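Long-range contacts in putative TOXIN related protein (Parabacteroides distasonis ATCC 8503, PDB 3K0Y), which is of unknown function but pairs a NigD-like N-terminal OB domain with a C-terminal beta sandwich domain and is possibly toxin-related: residues P105-I115 / Y190-L201; N145-R153 / V169-T179. All blocks are in the same frame, centred on the assembly; numbering follows the deposited sequence.

Contact 1: P105-I115 / Y190-L201; sequences PVSIYNNNMWI and YWTSEGKQAYKL
The carbonyl oxygen of I108 accepts the hydroxyl of Y199, with OH 2.7 Å from O, in the shorter of the two hydrogen bonds between residues 105-115 and 190-201. Here the two sheets of the NigD-like C-terminal beta sandwich face each other: 105-115 runs into strand 113-116 of one sheet, and 190-201 holds the type I turn, from T192 to G195, of the hairpin formed by strands 184-192 and 195-203 of the other. The oxygen lies at the edge of the Y199 ring, and the hydroxyl approaches it tilted out of the carbonyl plane. N110 comes up obliquely beside CE1 of the same ring, I108 O lying nearer CE2; its amide plane is turned 69° from the ring, with OD1 of N110 3.2 Å from OH of Y199. The second bond is backbone to backbone, from V106 N to W191 O at 2.8 Å and nearly straight at 169°; beside it P105 CB lies against the peptide between T192 and S193. Between the two bonds I108 packs on Y190: its CD1 lies over one face of the ring, 4.0 Å from the centroid, in a CH-pi contact offset toward the rim. The other branch of I108, CG2, meets Y199 CE2. Beyond the Y199 bond the contact is apolar. Selenomethionine M113 leaves the backbone extended, CG anti to N (chi1 -167°), then bends at its last torsion, which brings CE to the edge of the Y199 ring, 3.8 Å from CD2. L120 and V188, one from each sheet, also pack on M113. At the far end L201 rests CD2 on the backbone of W114, 3.8 Å from its CA, and the same methyl touches I115 CG1 at 3.9 Å.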
loop_
_atom_site.group_PDB
_atom_site.type_symbol
_atom_site.label_atom_id
_atom_site.label_comp_id
_atom_site.label_asym_id
_atom_site.label_seq_id
_atom_site.Cartn_x
_atom_site.Cartn_y
_atom_site.Cartn_z
ATOM N N PRO A 105 -2.784 -4.110 -18.074
ATOM C CA PRO A 105 -2.962 -2.732 -17.677
ATOM C C PRO A 105 -3.934 -2.498 -16.522
ATOM O O PRO A 105 -4.819 -3.297 -16.239
ATOM C CB PRO A 105 -3.412 -2.040 -18.984
ATOM C CG PRO A 105 -4.060 -3.131 -19.769
ATOM C CD PRO A 105 -3.205 -4.339 -19.468
ATOM N N VAL A 106 -3.703 -1.401 -15.827
ATOM C CA VAL A 106 -4.593 -0.899 -14.792
ATOM C C VAL A 106 -4.836 0.596 -15.011
ATOM O O VAL A 106 -4.152 1.269 -15.813
ATOM C CB VAL A 106 -3.978 -1.090 -13.394
ATOM C CG1 VAL A 106 -3.607 -2.624 -13.111
ATOM C CG2 VAL A 106 -2.773 -0.175 -13.217
ATOM N N SER A 107 -5.764 1.111 -14.219
ATOM C CA SER A 107 -6.092 2.525 -14.160
ATOM C C SER A 107 -5.772 3.083 -12.745
ATOM O O SER A 107 -6.284 2.564 -11.752
ATOM C CB SER A 107 -7.590 2.600 -14.403
ATOM O OG SER A 107 -8.015 3.910 -14.479
ATOM N N ILE A 108 -4.896 4.078 -12.638
ATOM C CA ILE A 108 -4.682 4.778 -11.374
ATOM C C ILE A 108 -4.817 6.315 -11.582
ATOM O O ILE A 108 -4.098 6.890 -12.348
ATOM C CB ILE A 108 -3.306 4.471 -10.789
ATOM C CG1 ILE A 108 -3.046 2.943 -10.663
ATOM C CG2 ILE A 108 -3.151 5.074 -9.417
ATOM C CD1 ILE A 108 -1.599 2.611 -10.278
ATOM N N TYR A 109 -5.758 6.961 -10.928
ATOM C CA TYR A 109 -5.878 8.391 -11.054
ATOM C C TYR A 109 -4.935 9.026 -10.048
ATOM O O TYR A 109 -4.526 8.409 -9.058
ATOM C CB TYR A 109 -7.281 8.836 -10.798
ATOM C CG TYR A 109 -8.183 8.504 -11.937
ATOM C CD1 TYR A 109 -8.619 7.174 -12.178
ATOM C CD2 TYR A 109 -8.567 9.491 -12.823
ATOM C CE1 TYR A 109 -9.457 6.884 -13.276
ATOM C CE2 TYR A 109 -9.382 9.215 -13.877
ATOM C CZ TYR A 109 -9.832 7.913 -14.115
ATOM O OH TYR A 109 -10.631 7.739 -15.222
ATOM N N ASN A 110 -4.499 10.211 -10.390
ATOM C CA ASN A 110 -3.831 11.117 -9.448
ATOM C C ASN A 110 -4.660 11.241 -8.144
ATOM O O ASN A 110 -5.899 11.494 -8.144
ATOM C CB ASN A 110 -3.669 12.489 -10.088
ATOM C CG ASN A 110 -2.649 12.500 -11.213
ATOM O OD1 ASN A 110 -2.906 12.049 -12.368
ATOM N ND2 ASN A 110 -1.439 12.957 -10.873
ATOM N N ASN A 111 -3.969 10.994 -7.059
ATOM C CA ASN A 111 -4.492 11.100 -5.682
ATOM C C ASN A 111 -4.892 9.748 -5.187
ATOM O O ASN A 111 -5.178 9.630 -4.025
ATOM C CB ASN A 111 -5.555 12.178 -5.461
ATOM C CG ASN A 111 -5.036 13.521 -5.788
ATOM O OD1 ASN A 111 -3.818 13.717 -5.898
ATOM N ND2 ASN A 111 -5.910 14.451 -5.974
ATOM N N ASN A 112 -4.856 8.741 -6.066
ATOM C CA ASN A 112 -5.228 7.362 -5.731
ATOM C C ASN A 112 -3.962 6.571 -5.489
ATOM O O ASN A 112 -3.988 5.328 -5.309
ATOM C CB ASN A 112 -6.148 6.718 -6.821
ATOM C CG ASN A 112 -7.652 7.162 -6.699
ATOM O OD1 ASN A 112 -8.048 7.799 -5.740
ATOM N ND2 ASN A 112 -8.476 6.776 -7.672
HETATM N N MSE A 113 -2.827 7.268 -5.518
HETATM C CA MSE A 113 -1.571 6.670 -5.061
HETATM C C MSE A 113 -0.950 7.592 -4.035
HETATM O O MSE A 113 -0.753 8.741 -4.308
HETATM C CB MSE A 113 -0.594 6.520 -6.228
HETATM C CG MSE A 113 0.540 5.641 -5.839
HETATM SE SE MSE A 113 1.923 5.282 -7.185
HETATM C CE MSE A 113 0.927 4.573 -8.598
ATOM N N TRP A 114 -0.624 7.103 -2.839
ATOM C CA TRP A 114 -0.024 7.997 -1.858
ATOM C C TRP A 114 0.854 7.279 -0.866
ATOM O O TRP A 114 0.638 6.107 -0.611
ATOM C CB TRP A 114 -1.119 8.800 -1.141
ATOM C CG TRP A 114 -1.912 8.043 -0.133
ATOM C CD1 TRP A 114 -1.749 8.069 1.218
ATOM C CD2 TRP A 114 -2.978 7.127 -0.390
ATOM N NE1 TRP A 114 -2.651 7.253 1.815
ATOM C CE2 TRP A 114 -3.409 6.640 0.855
ATOM C CE3 TRP A 114 -3.633 6.694 -1.546
ATOM C CZ2 TRP A 114 -4.460 5.751 0.980
ATOM C CZ3 TRP A 114 -4.705 5.786 -1.406
ATOM C CH2 TRP A 114 -5.092 5.345 -0.157
ATOM N N ILE A 115 1.828 7.995 -0.294
ATOM C CA ILE A 115 2.650 7.488 0.786
ATOM C C ILE A 115 1.992 7.793 2.119
ATOM O O ILE A 115 1.561 8.915 2.351
ATOM C CB ILE A 115 4.091 8.064 0.771
ATOM C CG1 ILE A 115 4.815 7.620 -0.512
ATOM C CG2 ILE A 115 4.892 7.510 1.984
ATOM C CD1 ILE A 115 6.205 8.270 -0.672
ATOM N N TYR A 190 3.716 2.341 -13.795
ATOM C CA TYR A 190 2.639 1.345 -13.923
ATOM C C TYR A 190 2.199 1.353 -15.371
ATOM O O TYR A 190 2.527 2.287 -16.093
ATOM C CB TYR A 190 1.463 1.668 -12.987
ATOM C CG TYR A 190 0.846 3.012 -13.219
ATOM C CD1 TYR A 190 1.446 4.153 -12.745
ATOM C CD2 TYR A 190 -0.355 3.142 -13.906
ATOM C CE1 TYR A 190 0.903 5.389 -12.973
ATOM C CE2 TYR A 190 -0.902 4.374 -14.136
ATOM C CZ TYR A 190 -0.274 5.492 -13.655
ATOM O OH TYR A 190 -0.816 6.746 -13.872
ATOM N N TRP A 191 1.466 0.333 -15.794
ATOM C CA TRP A 191 1.056 0.201 -17.188
ATOM C C TRP A 191 -0.432 0.312 -17.335
ATOM O O TRP A 191 -1.204 -0.234 -16.541
ATOM C CB TRP A 191 1.598 -1.079 -17.821
ATOM C CG TRP A 191 3.052 -0.905 -17.992
ATOM C CD1 TRP A 191 3.716 -0.229 -19.012
ATOM C CD2 TRP A 191 4.055 -1.276 -17.042
ATOM N NE1 TRP A 191 5.075 -0.197 -18.749
ATOM C CE2 TRP A 191 5.305 -0.836 -17.551
ATOM C CE3 TRP A 191 4.019 -1.937 -15.807
ATOM C CZ2 TRP A 191 6.497 -1.064 -16.870
ATOM C CZ3 TRP A 191 5.213 -2.157 -15.142
ATOM C CH2 TRP A 191 6.425 -1.738 -15.673
ATOM N N THR A 192 -0.813 1.092 -18.347
ATOM C CA THR A 192 -2.188 1.399 -18.633
ATOM C C THR A 192 -2.480 0.999 -20.064
ATOM O O THR A 192 -1.595 0.539 -20.785
ATOM C CB THR A 192 -2.489 2.908 -18.449
ATOM O OG1 THR A 192 -1.934 3.657 -19.544
ATOM C CG2 THR A 192 -1.907 3.401 -17.164
ATOM N N SER A 193 -3.740 1.172 -20.447
ATOM C CA SER A 193 -4.214 0.847 -21.780
ATOM C C SER A 193 -3.617 1.794 -22.821
ATOM O O SER A 193 -3.561 1.457 -23.991
ATOM C CB SER A 193 -5.734 0.948 -21.817
ATOM O OG SER A 193 -6.125 2.281 -21.532
ATOM N N GLU A 194 -3.187 2.976 -22.394
ATOM C CA GLU A 194 -2.461 3.904 -23.281
ATOM C C GLU A 194 -0.954 3.954 -22.940
ATOM O O GLU A 194 -0.302 4.947 -23.200
ATOM C CB GLU A 194 -3.106 5.306 -23.276
ATOM C CG GLU A 194 -3.161 6.051 -21.926
ATOM C CD GLU A 194 -4.185 7.212 -21.952
ATOM O OE1 GLU A 194 -5.407 6.912 -21.997
ATOM O OE2 GLU A 194 -3.777 8.417 -21.947
ATOM N N GLY A 195 -0.437 2.866 -22.351
ATOM C CA GLY A 195 0.999 2.645 -22.174
ATOM C C GLY A 195 1.527 2.867 -20.766
ATOM O O GLY A 195 0.764 3.053 -19.812
ATOM N N LYS A 196 2.855 2.870 -20.666
ATOM C CA LYS A 196 3.575 3.159 -19.437
ATOM C C LYS A 196 3.358 4.581 -18.946
ATOM O O LYS A 196 3.531 5.506 -19.727
ATOM C CB LYS A 196 5.074 2.944 -19.646
ATOM C CG LYS A 196 5.898 2.834 -18.355
ATOM C CD LYS A 196 7.411 2.901 -18.638
ATOM C CE LYS A 196 8.277 2.417 -17.464
ATOM N NZ LYS A 196 9.637 1.912 -17.934
ATOM N N GLN A 197 3.009 4.744 -17.654
ATOM C CA GLN A 197 2.961 6.048 -16.976
ATOM C C GLN A 197 3.733 5.971 -15.689
ATOM O O GLN A 197 4.067 4.887 -15.234
ATOM C CB GLN A 197 1.559 6.492 -16.579
ATOM C CG GLN A 197 0.434 5.837 -17.257
ATOM C CD GLN A 197 -0.142 6.661 -18.346
ATOM O OE1 GLN A 197 -1.337 6.537 -18.689
ATOM N NE2 GLN A 197 0.676 7.504 -18.913
ATOM N N ALA A 198 3.912 7.127 -15.075
ATOM C CA ALA A 198 4.738 7.331 -13.893
ATOM C C ALA A 198 4.021 8.263 -12.914
ATOM O O ALA A 198 3.329 9.206 -13.305
ATOM C CB ALA A 198 6.073 7.973 -14.258
ATOM N N TYR A 199 4.204 8.014 -11.633
ATOM C CA TYR A 199 3.779 8.975 -10.661
ATOM C C TYR A 199 4.961 9.234 -9.763
ATOM O O TYR A 199 5.709 8.336 -9.479
ATOM C CB TYR A 199 2.550 8.491 -9.892
ATOM C CG TYR A 199 1.251 8.703 -10.661
ATOM C CD1 TYR A 199 1.030 9.840 -11.527
ATOM C CD2 TYR A 199 0.247 7.744 -10.574
ATOM C CE1 TYR A 199 -0.212 9.969 -12.239
ATOM C CE2 TYR A 199 -0.915 7.847 -11.296
ATOM C CZ TYR A 199 -1.170 8.959 -12.103
ATOM O OH TYR A 199 -2.408 8.921 -12.704
ATOM N N LYS A 200 5.135 10.495 -9.374
ATOM C CA LYS A 200 6.277 10.925 -8.596
ATOM C C LYS A 200 5.832 11.391 -7.254
ATOM O O LYS A 200 5.074 12.353 -7.160
ATOM C CB LYS A 200 6.979 12.078 -9.260
ATOM C CG LYS A 200 7.722 11.752 -10.476
ATOM C CD LYS A 200 8.797 12.830 -10.755
ATOM C CE LYS A 200 9.695 12.407 -11.933
ATOM N NZ LYS A 200 10.341 13.595 -12.546
ATOM N N LEU A 201 6.329 10.760 -6.217
ATOM C CA LEU A 201 5.969 11.129 -4.873
ATOM C C LEU A 201 7.243 11.473 -4.097
ATOM O O LEU A 201 8.345 11.070 -4.445
ATOM C CB LEU A 201 5.224 9.983 -4.155
ATOM C CG LEU A 201 4.131 9.199 -4.885
ATOM C CD1 LEU A 201 4.755 8.116 -5.767
ATOM C CD2 LEU A 201 3.146 8.473 -3.912
#

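Contact 2: N145-R153 / V169-T179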
loop_
_atom_site.group_PDB
_atom_site.type_symbol
_atom_site.label_atom_id
_atom_site.label_comp_id
_atom_site.label_asym_id
_atom_site.label_seq_id
_atom_site.Cartn_x
_atom_site.Cartn_y
_atom_site.Cartn_z
ATOM N N ASN A 145 21.135 0.879 -8.981
ATOM C CA ASN A 145 21.429 2.171 -9.658
ATOM C C ASN A 145 20.312 3.158 -9.528
ATOM O O ASN A 145 20.501 4.333 -9.731
ATOM C CB ASN A 145 21.776 1.959 -11.136
ATOM C CG ASN A 145 23.042 1.188 -11.322
ATOM O OD1 ASN A 145 24.129 1.607 -10.872
ATOM N ND2 ASN A 145 22.926 0.037 -11.960
ATOM N N ASP A 146 19.154 2.685 -9.111
ATOM C CA ASP A 146 17.920 3.472 -9.193
ATOM C C ASP A 146 16.993 2.950 -8.097
ATOM O O ASP A 146 15.901 2.488 -8.377
ATOM C CB ASP A 146 17.327 3.301 -10.599
ATOM C CG ASP A 146 16.289 4.402 -10.976
ATOM O OD1 ASP A 146 15.954 5.334 -10.131
ATOM O OD2 ASP A 146 15.784 4.308 -12.152
ATOM N N PRO A 147 17.438 3.018 -6.833
ATOM C CA PRO A 147 16.670 2.357 -5.755
ATOM C C PRO A 147 15.247 2.928 -5.528
ATOM O O PRO A 147 14.332 2.183 -5.136
ATOM C CB PRO A 147 17.556 2.542 -4.518
ATOM C CG PRO A 147 18.466 3.668 -4.845
ATOM C CD PRO A 147 18.628 3.718 -6.320
ATOM N N TYR A 148 15.050 4.191 -5.877
ATOM C CA TYR A 148 13.780 4.878 -5.637
ATOM C C TYR A 148 12.878 4.913 -6.843
ATOM O O TYR A 148 11.951 5.724 -6.879
ATOM C CB TYR A 148 14.049 6.284 -5.134
ATOM C CG TYR A 148 14.838 6.264 -3.869
ATOM C CD1 TYR A 148 14.290 5.728 -2.714
ATOM C CD2 TYR A 148 16.155 6.731 -3.823
ATOM C CE1 TYR A 148 15.007 5.686 -1.530
ATOM C CE2 TYR A 148 16.888 6.718 -2.616
ATOM C CZ TYR A 148 16.304 6.188 -1.487
ATOM O OH TYR A 148 16.957 6.132 -0.295
ATOM N N THR A 149 13.152 4.050 -7.822
ATOM C CA THR A 149 12.315 3.900 -9.004
ATOM C C THR A 149 11.694 2.498 -8.859
ATOM O O THR A 149 12.413 1.464 -8.785
ATOM C CB THR A 149 13.074 4.034 -10.370
ATOM O OG1 THR A 149 13.642 5.350 -10.528
ATOM C CG2 THR A 149 12.126 3.759 -11.561
ATOM N N LEU A 150 10.361 2.465 -8.821
ATOM C CA LEU A 150 9.603 1.235 -8.629
ATOM C C LEU A 150 8.627 1.002 -9.761
ATOM O O LEU A 150 8.293 1.932 -10.502
ATOM C CB LEU A 150 8.886 1.277 -7.306
ATOM C CG LEU A 150 9.721 1.606 -6.072
ATOM C CD1 LEU A 150 8.784 2.074 -4.917
ATOM C CD2 LEU A 150 10.492 0.398 -5.624
ATOM N N GLU A 151 8.192 -0.256 -9.913
ATOM C CA GLU A 151 7.164 -0.597 -10.877
ATOM C C GLU A 151 6.015 -1.318 -10.168
ATOM O O GLU A 151 6.231 -2.290 -9.444
ATOM C CB GLU A 151 7.695 -1.529 -11.954
ATOM C CG GLU A 151 8.749 -1.000 -12.789
ATOM C CD GLU A 151 9.299 -2.024 -13.824
ATOM O OE1 GLU A 151 9.012 -3.240 -13.749
ATOM O OE2 GLU A 151 10.025 -1.570 -14.717
ATOM N N PHE A 152 4.807 -0.833 -10.377
ATOM C CA PHE A 152 3.629 -1.461 -9.895
ATOM C C PHE A 152 3.200 -2.414 -10.978
ATOM O O PHE A 152 2.955 -2.026 -12.094
ATOM C CB PHE A 152 2.527 -0.436 -9.613
ATOM C CG PHE A 152 1.210 -1.055 -9.246
ATOM C CD1 PHE A 152 1.096 -1.823 -8.101
ATOM C CD2 PHE A 152 0.110 -0.896 -10.043
ATOM C CE1 PHE A 152 -0.109 -2.410 -7.762
ATOM C CE2 PHE A 152 -1.110 -1.455 -9.711
ATOM C CZ PHE A 152 -1.232 -2.214 -8.554
ATOM N N ARG A 153 3.088 -3.677 -10.623
ATOM C CA ARG A 153 2.843 -4.739 -11.569
ATOM C C ARG A 153 1.526 -5.470 -11.261
ATOM O O ARG A 153 1.146 -5.643 -10.080
ATOM C CB ARG A 153 4.027 -5.689 -11.472
ATOM C CG ARG A 153 5.324 -5.063 -11.904
ATOM C CD ARG A 153 5.411 -5.289 -13.343
ATOM N NE ARG A 153 6.710 -5.020 -13.908
ATOM C CZ ARG A 153 7.057 -5.437 -15.111
ATOM N NH1 ARG A 153 6.211 -6.138 -15.834
ATOM N NH2 ARG A 153 8.230 -5.119 -15.596
ATOM N N VAL A 169 -4.336 -1.883 -2.326
ATOM C CA VAL A 169 -3.127 -2.550 -1.880
ATOM C C VAL A 169 -2.256 -1.542 -1.115
ATOM O O VAL A 169 -2.325 -0.311 -1.336
ATOM C CB VAL A 169 -2.387 -3.176 -3.112
ATOM C CG1 VAL A 169 -1.905 -2.043 -4.112
ATOM C CG2 VAL A 169 -1.248 -4.075 -2.674
ATOM N N ALA A 170 -1.394 -2.057 -0.257
ATOM C CA ALA A 170 -0.372 -1.291 0.443
ATOM C C ALA A 170 0.926 -2.061 0.385
ATOM O O ALA A 170 0.921 -3.283 0.600
ATOM C CB ALA A 170 -0.787 -1.081 1.896
ATOM N N PHE A 171 2.011 -1.361 0.029
ATOM C CA PHE A 171 3.358 -1.949 -0.028
ATOM C C PHE A 171 4.280 -1.323 1.035
ATOM O O PHE A 171 4.420 -0.097 1.134
ATOM C CB PHE A 171 3.972 -1.762 -1.424
ATOM C CG PHE A 171 3.204 -2.455 -2.521
ATOM C CD1 PHE A 171 3.292 -3.835 -2.695
ATOM C CD2 PHE A 171 2.435 -1.735 -3.426
ATOM C CE1 PHE A 171 2.608 -4.463 -3.715
ATOM C CE2 PHE A 171 1.771 -2.389 -4.479
ATOM C CZ PHE A 171 1.837 -3.717 -4.617
ATOM N N ASN A 172 4.891 -2.176 1.846
ATOM C CA ASN A 172 5.767 -1.730 2.901
ATOM C C ASN A 172 7.046 -1.239 2.235
ATOM O O ASN A 172 7.702 -1.982 1.502
ATOM C CB ASN A 172 6.015 -2.893 3.874
ATOM C CG ASN A 172 6.696 -2.480 5.149
ATOM O OD1 ASN A 172 7.559 -1.607 5.140
ATOM N ND2 ASN A 172 6.395 -3.176 6.244
ATOM N N LEU A 173 7.398 0.019 2.472
ATOM C CA LEU A 173 8.602 0.605 1.851
ATOM C C LEU A 173 9.842 0.538 2.712
ATOM O O LEU A 173 10.862 1.137 2.381
ATOM C CB LEU A 173 8.361 2.068 1.474
ATOM C CG LEU A 173 7.222 2.276 0.488
ATOM C CD1 LEU A 173 6.984 3.765 0.194
ATOM C CD2 LEU A 173 7.487 1.513 -0.772
ATOM N N SER A 174 9.774 -0.181 3.812
ATOM C CA SER A 174 10.842 -0.111 4.783
ATOM C C SER A 174 12.150 -0.740 4.271
ATOM O O SER A 174 13.164 -0.546 4.883
ATOM C CB SER A 174 10.390 -0.773 6.099
ATOM O OG SER A 174 10.265 -2.164 5.937
ATOM N N SER A 175 12.096 -1.487 3.163
ATOM C CA SER A 175 13.247 -2.108 2.518
ATOM C C SER A 175 13.944 -1.162 1.544
ATOM O O SER A 175 14.941 -1.552 0.952
ATOM C CB SER A 175 12.791 -3.365 1.730
ATOM O OG SER A 175 12.022 -2.993 0.582
ATOM N N LEU A 176 13.429 0.050 1.336
ATOM C CA LEU A 176 14.138 1.018 0.506
ATOM C C LEU A 176 15.343 1.542 1.301
ATOM O O LEU A 176 15.288 1.571 2.527
ATOM C CB LEU A 176 13.263 2.187 0.087
ATOM C CG LEU A 176 12.110 1.860 -0.878
ATOM C CD1 LEU A 176 11.278 3.138 -1.082
ATOM C CD2 LEU A 176 12.598 1.255 -2.192
ATOM N N PRO A 177 16.428 1.937 0.606
ATOM C CA PRO A 177 17.573 2.433 1.380
ATOM C C PRO A 177 17.207 3.654 2.209
ATOM O O PRO A 177 16.356 4.490 1.805
ATOM C CB PRO A 177 18.658 2.738 0.317
ATOM C CG PRO A 177 18.147 2.190 -1.023
ATOM C CD PRO A 177 16.610 2.084 -0.848
ATOM N N ASP A 178 17.822 3.746 3.386
ATOM C CA ASP A 178 17.545 4.849 4.302
ATOM C C ASP A 178 17.849 6.155 3.583
ATOM O O ASP A 178 18.857 6.267 2.937
ATOM C CB ASP A 178 18.356 4.741 5.587
ATOM C CG ASP A 178 17.746 5.568 6.725
ATOM O OD1 ASP A 178 17.504 6.783 6.539
ATOM O OD2 ASP A 178 17.475 5.001 7.799
ATOM N N THR A 179 16.936 7.113 3.645
ATOM C CA THR A 179 17.169 8.403 3.012
ATOM C C THR A 179 17.905 9.307 3.984
ATOM O O THR A 179 18.110 10.468 3.690
ATOM C CB THR A 179 15.868 9.112 2.606
ATOM O OG1 THR A 179 15.189 9.545 3.787
ATOM C CG2 THR A 179 14.983 8.206 1.774
#
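Y148 OH donates to the carbonyl oxygen of P177 at 2.7 Å, the one hydrogen bond between residues 145-153 and 169-179. The oxygen lies near the plane of the phenol ring, at its edge, yet the hydroxyl stands above the carbonyl plane, 55° out of it. T179 adds its methyl, CG2 lying 3.5 Å from the same OH, while its own hydroxyl is hydrogen-bonded to the backbone O of E182. The remaining side-chain contacts are apolar. P147 and P177 cross at about a right angle, CB of the first 3.6 Å from CG of the second, and CD2 of L176 touches L150 CD2, 4.1 Å away. The same methyl also packs on P147 O, which accepts a hydrogen bond from Q140 NE2. These residues close one end of the beta sandwich core, where strand 149-155 of one sheet faces strand 163-172 of the other. Deeper in, two aromatic side chains cross roughly at right angles: CD1 of F152 comes within 3.7 Å of F171 CE2. F152, with CG anti to its backbone N (chi1 174°), reaches across to V169, its CE1 4.1 Å from CG1. The F152 ring also packs edge-to-face (T-shaped) with that of F124.

Contacts 1 and 2 are two patches of one interface between the sheets of the C-terminal beta sandwich, with centres about 15 Å apart. Across the core, I108 of contact 1 has CD1 3.9 Å from CD2 of F152, which continues the apolar interior into contact 2. A second meeting arises because strands 149-155 and 184-192 are neighbours in one sheet: on the face turned away from the core W191 packs on E151 and R153, its CH2 3.4 Å from CD of E151, next to their salt bridge. Along the chain, residues 145-179 all fall between 105-115 and 190-201. The bound nonaethylene glycol, probably from crystallisation, lies about 3 Å from the W114 side chain in contact 1.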